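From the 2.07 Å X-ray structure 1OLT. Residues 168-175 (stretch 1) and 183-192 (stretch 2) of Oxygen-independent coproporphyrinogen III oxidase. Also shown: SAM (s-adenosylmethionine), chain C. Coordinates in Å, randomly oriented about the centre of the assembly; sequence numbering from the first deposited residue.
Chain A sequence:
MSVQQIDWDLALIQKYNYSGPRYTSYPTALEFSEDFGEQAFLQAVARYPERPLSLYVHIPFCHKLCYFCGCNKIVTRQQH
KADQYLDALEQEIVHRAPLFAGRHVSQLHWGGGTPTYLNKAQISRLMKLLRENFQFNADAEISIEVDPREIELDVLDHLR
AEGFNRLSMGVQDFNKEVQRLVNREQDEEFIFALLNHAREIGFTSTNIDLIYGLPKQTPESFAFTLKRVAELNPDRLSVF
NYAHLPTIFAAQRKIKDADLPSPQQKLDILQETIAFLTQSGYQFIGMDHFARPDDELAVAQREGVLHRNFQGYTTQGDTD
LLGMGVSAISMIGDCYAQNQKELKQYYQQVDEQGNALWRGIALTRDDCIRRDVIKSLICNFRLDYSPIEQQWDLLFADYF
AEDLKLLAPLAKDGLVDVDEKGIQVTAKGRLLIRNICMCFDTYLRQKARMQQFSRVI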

ATOM      1  N   SER A 168      -7.080   1.406   9.012  1.00 13.25           N
ATOM      2  CA  SER A 168      -5.746   1.940   9.066  1.00 14.40           C
ATOM      3  C   SER A 168      -5.899   3.411   9.460  1.00 16.00           C
ATOM      4  O   SER A 168      -6.825   4.117   8.971  1.00 16.63           O
ATOM      5  CB  SER A 168      -5.080   1.793   7.721  1.00 15.09           C
ATOM      6  OG  SER A 168      -3.789   2.303   7.837  1.00 17.12           O
ATOM      7  N   MET A 169      -5.045   3.877  10.371  1.00 15.18           N
ATOM      8  CA  MET A 169      -5.131   5.213  10.879  1.00 15.32           C
ATOM      9  C   MET A 169      -3.773   5.864  10.780  1.00 14.99           C
ATOM     10  O   MET A 169      -2.779   5.329  11.256  1.00 13.56           O
ATOM     11  CB  MET A 169      -5.615   5.159  12.323  1.00 16.32           C
ATOM     12  CG  MET A 169      -5.639   6.468  13.090  1.00 20.04           C
ATOM     13  SD  MET A 169      -6.153   6.262  14.854  1.00 27.25           S
ATOM     14  CE  MET A 169      -7.644   5.276  14.573  1.00 28.34           C
ATOM     15  N   GLY A 170      -3.736   7.037  10.170  1.00 14.67           N
ATOM     16  CA  GLY A 170      -2.523   7.810  10.116  1.00 15.14           C
ATOM     17  C   GLY A 170      -2.214   8.449  11.458  1.00 14.61           C
ATOM     18  O   GLY A 170      -3.063   9.096  12.034  1.00 14.29           O
ATOM     19  N   VAL A 171      -0.991   8.307  11.923  1.00 14.94           N
ATOM     20  CA  VAL A 171      -0.514   9.032  13.120  1.00 14.66           C
ATOM     21  C   VAL A 171       0.705   9.924  12.797  1.00 14.79           C
ATOM     22  O   VAL A 171       0.752  11.104  13.151  1.00 13.69           O
ATOM     23  CB  VAL A 171      -0.228   8.023  14.271  1.00 14.97           C
ATOM     24  CG1 VAL A 171       0.522   8.654  15.430  1.00 15.12           C
ATOM     25  CG2 VAL A 171      -1.560   7.355  14.762  1.00 17.25           C
ATOM     26  N   GLN A 172       1.645   9.355  12.055  1.00 14.00           N
ATOM     27  CA  GLN A 172       2.859   9.985  11.603  1.00 14.37           C
ATOM     28  C   GLN A 172       3.877  10.172  12.710  1.00 14.64           C
ATOM     29  O   GLN A 172       4.978   9.584  12.635  1.00 14.83           O
ATOM     30  CB  GLN A 172       2.609  11.278  10.793  1.00 15.34           C
ATOM     31  CG  GLN A 172       1.287  11.301  10.024  1.00 15.93           C
ATOM     32  CD  GLN A 172       1.033  10.139   9.110  1.00 15.68           C
ATOM     33  OE1 GLN A 172      -0.019  10.082   8.497  1.00 19.66           O
ATOM     34  NE2 GLN A 172       1.964   9.246   8.987  1.00  9.21           N
ATOM     35  N   ASP A 173       3.541  10.956  13.719  1.00 13.76           N
ATOM     36  CA  ASP A 173       4.355  11.105  14.923  1.00 14.86           C
ATOM     37  C   ASP A 173       3.450  11.711  16.004  1.00 15.38           C
ATOM     38  O   ASP A 173       2.539  12.509  15.658  1.00 14.18           O
ATOM     39  CB  ASP A 173       5.521  12.043  14.608  1.00 15.00           C
ATOM     40  CG  ASP A 173       6.673  11.949  15.622  1.00 15.85           C
ATOM     41  OD1 ASP A 173       6.465  11.466  16.755  1.00 14.18           O
ATOM     42  OD2 ASP A 173       7.837  12.361  15.359  1.00 14.10           O
ATOM     43  N   PHE A 174       3.683  11.337  17.264  1.00 14.21           N
ATOM     44  CA  PHE A 174       3.083  11.975  18.425  1.00 15.34           C
ATOM     45  C   PHE A 174       3.809  13.235  18.918  1.00 15.42           C
ATOM     46  O   PHE A 174       3.239  14.045  19.677  1.00 15.60           O
ATOM     47  CB  PHE A 174       3.052  10.997  19.634  1.00 14.89           C
ATOM     48  CG  PHE A 174       1.969   9.989  19.543  1.00 16.33           C
ATOM     49  CD1 PHE A 174       0.669  10.393  19.377  1.00 15.25           C
ATOM     50  CD2 PHE A 174       2.249   8.623  19.599  1.00 15.23           C
ATOM     51  CE1 PHE A 174      -0.407   9.436  19.303  1.00 18.46           C
ATOM     52  CE2 PHE A 174       1.175   7.641  19.498  1.00 20.67           C
ATOM     53  CZ  PHE A 174      -0.138   8.058  19.356  1.00 17.82           C
ATOM     54  N   ASN A 175       5.039  13.421  18.483  1.00 15.07           N
ATOM     55  CA  ASN A 175       5.832  14.584  18.876  1.00 14.35           C
ATOM     56  C   ASN A 175       5.187  15.903  18.407  1.00 14.17           C
ATOM     57  O   ASN A 175       4.890  16.103  17.201  1.00 13.33           O
ATOM     58  CB  ASN A 175       7.233  14.436  18.286  1.00 14.79           C
ATOM     59  CG  ASN A 175       8.170  15.546  18.724  1.00 15.06           C
ATOM     60  OD1 ASN A 175       7.990  16.738  18.344  1.00 13.34           O
ATOM     61  ND2 ASN A 175       9.132  15.189  19.591  1.00 16.24           N
ATOM     62  N   ASN A 183       2.190  20.642   9.961  1.00 12.56           N
ATOM     63  CA  ASN A 183       0.773  20.984   9.944  1.00 12.28           C
ATOM     64  C   ASN A 183      -0.128  19.813  10.176  1.00 11.87           C
ATOM     65  O   ASN A 183      -1.158  19.678   9.497  1.00 12.05           O
ATOM     66  CB  ASN A 183       0.385  21.713   8.619  1.00 11.50           C
ATOM     67  CG  ASN A 183      -0.928  22.427   8.719  1.00 12.30           C
ATOM     68  OD1 ASN A 183      -1.359  22.860   9.850  1.00 13.42           O
ATOM     69  ND2 ASN A 183      -1.623  22.602   7.530  1.00 10.11           N
ATOM     70  N   ARG A 184       0.240  18.949  11.143  1.00 12.97           N
ATOM     71  CA  ARG A 184      -0.578  17.818  11.497  1.00 13.58           C
ATOM     72  C   ARG A 184      -0.782  17.731  13.026  1.00 14.57           C
ATOM     73  O   ARG A 184      -0.636  16.684  13.649  1.00 13.15           O
ATOM     74  CB  ARG A 184      -0.049  16.487  10.970  1.00 14.34           C
ATOM     75  CG  ARG A 184      -1.228  15.415  10.905  1.00 15.54           C
ATOM     76  CD  ARG A 184      -0.720  14.163  10.724  1.00 17.07           C
ATOM     77  NE  ARG A 184      -1.696  13.119  10.861  1.00 17.23           N
ATOM     78  CZ  ARG A 184      -2.281  12.447   9.881  1.00 16.94           C
ATOM     79  NH1 ARG A 184      -2.103  12.764   8.600  1.00 14.70           N
ATOM     80  NH2 ARG A 184      -3.069  11.425  10.219  1.00 15.87           N
ATOM     81  N   GLU A 185      -1.142  18.862  13.609  1.00 14.06           N
ATOM     82  CA  GLU A 185      -1.522  18.921  14.994  1.00 14.65           C
ATOM     83  C   GLU A 185      -2.724  17.969  15.180  1.00 14.26           C
ATOM     84  O   GLU A 185      -3.683  18.030  14.452  1.00 13.22           O
ATOM     85  CB  GLU A 185      -1.947  20.327  15.376  1.00 14.66           C
ATOM     86  CG  GLU A 185      -2.542  20.431  16.765  1.00 21.26           C
ATOM     87  CD  GLU A 185      -1.513  20.218  17.818  1.00 25.95           C
ATOM     88  OE1 GLU A 185      -0.342  20.614  17.545  1.00 31.97           O
ATOM     89  OE2 GLU A 185      -1.893  19.682  18.935  1.00 29.55           O
ATOM     90  N   GLN A 186      -2.629  17.129  16.185  1.00 14.64           N
ATOM     91  CA  GLN A 186      -3.648  16.147  16.501  1.00 15.45           C
ATOM     92  C   GLN A 186      -3.646  15.842  18.001  1.00 14.55           C
ATOM     93  O   GLN A 186      -2.620  16.049  18.778  1.00 13.10           O
ATOM     94  CB  GLN A 186      -3.485  14.866  15.579  1.00 16.87           C
ATOM     95  CG  GLN A 186      -2.301  14.294  15.655  1.00 17.97           C
ATOM     96  CD  GLN A 186      -1.935  13.296  14.523  1.00 18.83           C
ATOM     97  OE1 GLN A 186      -2.690  13.003  13.586  1.00 18.12           O
ATOM     98  NE2 GLN A 186      -0.757  12.724  14.702  1.00 14.92           N
ATOM     99  N   ASP A 187      -4.813  15.437  18.460  1.00 13.20           N
ATOM    100  CA  ASP A 187      -5.001  15.278  19.894  1.00 14.61           C
ATOM    101  C   ASP A 187      -4.673  13.825  20.270  1.00 13.54           C
ATOM    102  O   ASP A 187      -5.354  12.941  19.854  1.00 11.38           O
ATOM    103  CB  ASP A 187      -6.450  15.627  20.227  1.00 15.74           C
ATOM    104  CG  ASP A 187      -6.720  15.619  21.693  1.00 22.19           C
ATOM    105  OD1 ASP A 187      -6.406  14.632  22.416  1.00 27.46           O
ATOM    106  OD2 ASP A 187      -7.267  16.571  22.218  1.00 31.08           O
ATOM    107  N   GLU A 188      -3.621  13.623  21.068  1.00 13.52           N
ATOM    108  CA  GLU A 188      -3.128  12.286  21.410  1.00 14.06           C
ATOM    109  C   GLU A 188      -4.212  11.500  22.167  1.00 14.43           C
ATOM    110  O   GLU A 188      -4.407  10.296  21.928  1.00 14.98           O
ATOM    111  CB  GLU A 188      -1.900  12.396  22.291  1.00 14.41           C
ATOM    112  CG  GLU A 188      -1.318  11.060  22.703  1.00 18.39           C
ATOM    113  CD  GLU A 188      -0.027  11.219  23.518  1.00 21.40           C
ATOM    114  OE1 GLU A 188       0.928  11.852  23.054  1.00 20.81           O
ATOM    115  OE2 GLU A 188      -0.016  10.788  24.623  1.00 21.13           O
ATOM    116  N   GLU A 189      -4.929  12.157  23.055  1.00 13.73           N
ATOM    117  CA  GLU A 189      -5.995  11.473  23.805  1.00 14.95           C
ATOM    118  C   GLU A 189      -7.070  11.000  22.907  1.00 13.65           C
ATOM    119  O   GLU A 189      -7.623   9.904  23.086  1.00 12.70           O
ATOM    120  CB  GLU A 189      -6.581  12.351  24.917  1.00 16.72           C
ATOM    121  CG  GLU A 189      -5.601  12.606  26.022  1.00 22.18           C
ATOM    122  CD  GLU A 189      -5.337  11.371  26.862  1.00 32.96           C
ATOM    123  OE1 GLU A 189      -6.260  10.516  26.998  1.00 38.42           O
ATOM    124  OE2 GLU A 189      -4.185  11.247  27.384  1.00 39.82           O
ATOM    125  N   PHE A 190      -7.375  11.784  21.887  1.00 13.64           N
ATOM    126  CA  PHE A 190      -8.385  11.367  20.944  1.00 12.61           C
ATOM    127  C   PHE A 190      -7.907  10.193  20.061  1.00 13.29           C
ATOM    128  O   PHE A 190      -8.704   9.306  19.704  1.00 12.61           O
ATOM    129  CB  PHE A 190      -8.850  12.533  20.086  1.00 13.24           C
ATOM    130  CG  PHE A 190      -9.991  12.170  19.188  1.00 14.75           C
ATOM    131  CD1 PHE A 190     -11.260  11.999  19.711  1.00 19.75           C
ATOM    132  CD2 PHE A 190      -9.782  11.936  17.861  1.00 18.74           C
ATOM    133  CE1 PHE A 190     -12.311  11.647  18.894  1.00 19.84           C
ATOM    134  CE2 PHE A 190     -10.829  11.560  17.051  1.00 22.17           C
ATOM    135  CZ  PHE A 190     -12.100  11.427  17.601  1.00 20.94           C
ATOM    136  N   ILE A 191      -6.641  10.195  19.675  1.00 12.03           N
ATOM    137  CA  ILE A 191      -6.111   9.042  18.956  1.00 12.79           C
ATOM    138  C   ILE A 191      -6.276   7.760  19.743  1.00 12.75           C
ATOM    139  O   ILE A 191      -6.711   6.729  19.180  1.00 12.75           O
ATOM    140  CB  ILE A 191      -4.690   9.276  18.485  1.00 13.69           C
ATOM    141  CG1 ILE A 191      -4.695  10.322  17.374  1.00 14.48           C
ATOM    142  CG2 ILE A 191      -4.060   8.005  17.951  1.00 15.75           C
ATOM    143  CD1 ILE A 191      -3.287  10.884  17.062  1.00 16.90           C
ATOM    144  N   PHE A 192      -5.923   7.790  21.020  1.00 13.16           N
ATOM    145  CA  PHE A 192      -6.101   6.625  21.901  1.00 13.21           C
ATOM    146  C   PHE A 192      -7.583   6.258  22.021  1.00 13.86           C
ATOM    147  O   PHE A 192      -7.943   5.072  21.951  1.00 12.33           O
ATOM    148  CB  PHE A 192      -5.553   6.906  23.294  1.00 13.99           C
ATOM    149  CG  PHE A 192      -4.100   6.575  23.424  1.00 13.68           C
ATOM    150  CD1 PHE A 192      -3.148   7.377  22.795  1.00 15.85           C
ATOM    151  CD2 PHE A 192      -3.680   5.482  24.176  1.00 13.40           C
ATOM    152  CE1 PHE A 192      -1.791   7.092  22.859  1.00 14.73           C
ATOM    153  CE2 PHE A 192      -2.329   5.178  24.254  1.00 14.95           C
ATOM    154  CZ  PHE A 192      -1.367   5.970  23.571  1.00 16.28           C
TER
HETATM  155  N   SAM C 501      -5.557  10.497   5.002  1.00 18.66           N
HETATM  156  CA  SAM C 501      -5.408   9.651   6.178  1.00 18.10           C
HETATM  157  C   SAM C 501      -4.380  10.163   7.195  1.00 19.26           C
HETATM  158  O   SAM C 501      -3.496  11.006   6.813  1.00 18.76           O
HETATM  159  OXT SAM C 501      -4.543   9.762   8.329  1.00 17.52           O
HETATM  160  CB  SAM C 501      -4.948   8.275   5.659  1.00 19.99           C
HETATM  161  CG  SAM C 501      -3.493   7.959   5.435  0.60 20.95           C
HETATM  162  SD  SAM C 501      -2.722   8.761   4.053  0.60 19.90           S
HETATM  163  CE  SAM C 501      -3.769   8.370   2.645  0.60 22.10           C
HETATM  164  C5' SAM C 501      -1.447   7.478   3.559  0.60 21.76           C
HETATM  165  C4' SAM C 501      -0.056   7.454   4.286  1.00 20.01           C
HETATM  166  O4' SAM C 501       1.040   7.808   3.452  1.00 22.97           O
HETATM  167  C3' SAM C 501       0.055   8.452   5.414  1.00 21.30           C
HETATM  168  O3' SAM C 501      -0.683   8.086   6.586  1.00 21.66           O
HETATM  169  C2' SAM C 501       1.570   8.608   5.601  1.00 19.23           C
HETATM  170  O2' SAM C 501       2.052   7.726   6.615  1.00 19.09           O
HETATM  171  C1' SAM C 501       2.131   8.169   4.271  1.00 18.71           C
HETATM  172  N9  SAM C 501       2.870   9.204   3.576  1.00 19.12           N
HETATM  173  C8  SAM C 501       2.298  10.264   2.922  1.00 17.55           C
HETATM  174  N7  SAM C 501       3.257  11.002   2.371  1.00 16.68           N
HETATM  175  C5  SAM C 501       4.456  10.399   2.655  1.00 19.03           C
HETATM  176  C6  SAM C 501       5.786  10.716   2.334  1.00 20.30           C
HETATM  177  N6  SAM C 501       6.124  11.774   1.597  1.00 16.44           N
HETATM  178  N1  SAM C 501       6.771   9.885   2.790  1.00 19.15           N
HETATM  179  C2  SAM C 501       6.447   8.763   3.561  1.00 21.62           C
HETATM  180  N3  SAM C 501       5.167   8.448   3.866  1.00 18.02           N
HETATM  181  C4  SAM C 501       4.194   9.270   3.422  1.00 18.27           C
HETATM  182  O   HOH W   1       0.977  13.806  21.130  1.00 21.54           O

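The contact joins the end of a strand, residues 168-172, and the loop that follows it to a second segment that runs as loop from Asn-183 and enters a helix at Glu-188. Together the two stretches bury 452 Å², summed over both sides. The backbones keep their distance: the CA atoms of Val-171 and Ile-191 lie 8.1 Å apart, those of Gln-172 and Arg-184 8.6 Å, and the nearest pairing, Phe-174 with Glu-188, still leaves 6.9 Å. Side chains bridge the gap, reaching other side chains or backbone carbonyls, and Phe-174, Ile-191 and Arg-184 cover the most surface in doing so.

Phe-174 contributes most, with 92 Å² covered. Its CA-to-CB bond points sideways, but a chi1 of -78° (m) brings the end of the ring nearer the helix. Phe-174 CE1 lies 3.9 Å from Ile-191 CD1 and equally 3.9 Å from Glu-188 CG, while Phe-174 CZ comes within 4.0 Å of Phe-192 CE1. The contacts with Ile-191 and Phe-192 are apolar side-chain packing. Glu-188 meets the ring through its aliphatic portion, and its carboxylate is engaged in polar contacts: water 1 donates to Glu-188 OE1 and to Phe-174 O, each 2.7 Å from the water oxygen, and so links the two stretches beside the ring.

Ile-191, with 73 Å² covered, points toward the strand and its loop from the first turn of the helix. Ile-191 CD1 makes the closest approach to Phe-174 (3.9 Å to Phe-174 CE1), and Ile-191 CG2, itself 4.1 Å from that CE1, lies 4.1 Å from Val-171 CG2 and 4.1 Å from Met-169 SD. These separations are ordinary van der Waals distances, and one branched side chain thus fills space against three apolar residues. The helix that carries it is capped by Asp-187: Asp-187 OD1 accepts from Phe-190 N at 3.1 Å.

The polar half of the contact is built on Arg-184, with 65 Å² covered and chi1 to chi3 all t, an extended chain that carries the guanidinium to the strand. Arg-184 NH2 donates a weak hydrogen bond to Gly-170 O (3.0 Å, 125°). Arg-184 NH2 also donates to SAM OXT at 2.9 Å and 173°, and Arg-184 NH1 to SAM O at 2.9 Å and 169°; the two ligand bonds are far better aligned than the one to Gly-170 O. Gly-170 leaves the necessary room: an ideal CB there would lie 2.8 Å from Arg-184 NH2 and 2.2 Å from SAM OXT, both clashes. Gln-172 OE1 sits over one face of the guanidinium, 3.4 Å from Arg-184 NH1, at an angle too poor for a hydrogen bond. Its amide nitrogen instead binds the ligand, Gln-172 NE2 donating to SAM O2' at 2.8 Å.

Gln-186 ties this site to the strand. Gln-186 OE1 accepts from Arg-184 NE (2.9 Å, 161°), and Gln-186 NE2 donates to Val-171 O (2.7 Å, 156°), the better-aligned of the two direct hydrogen bonds between the stretches.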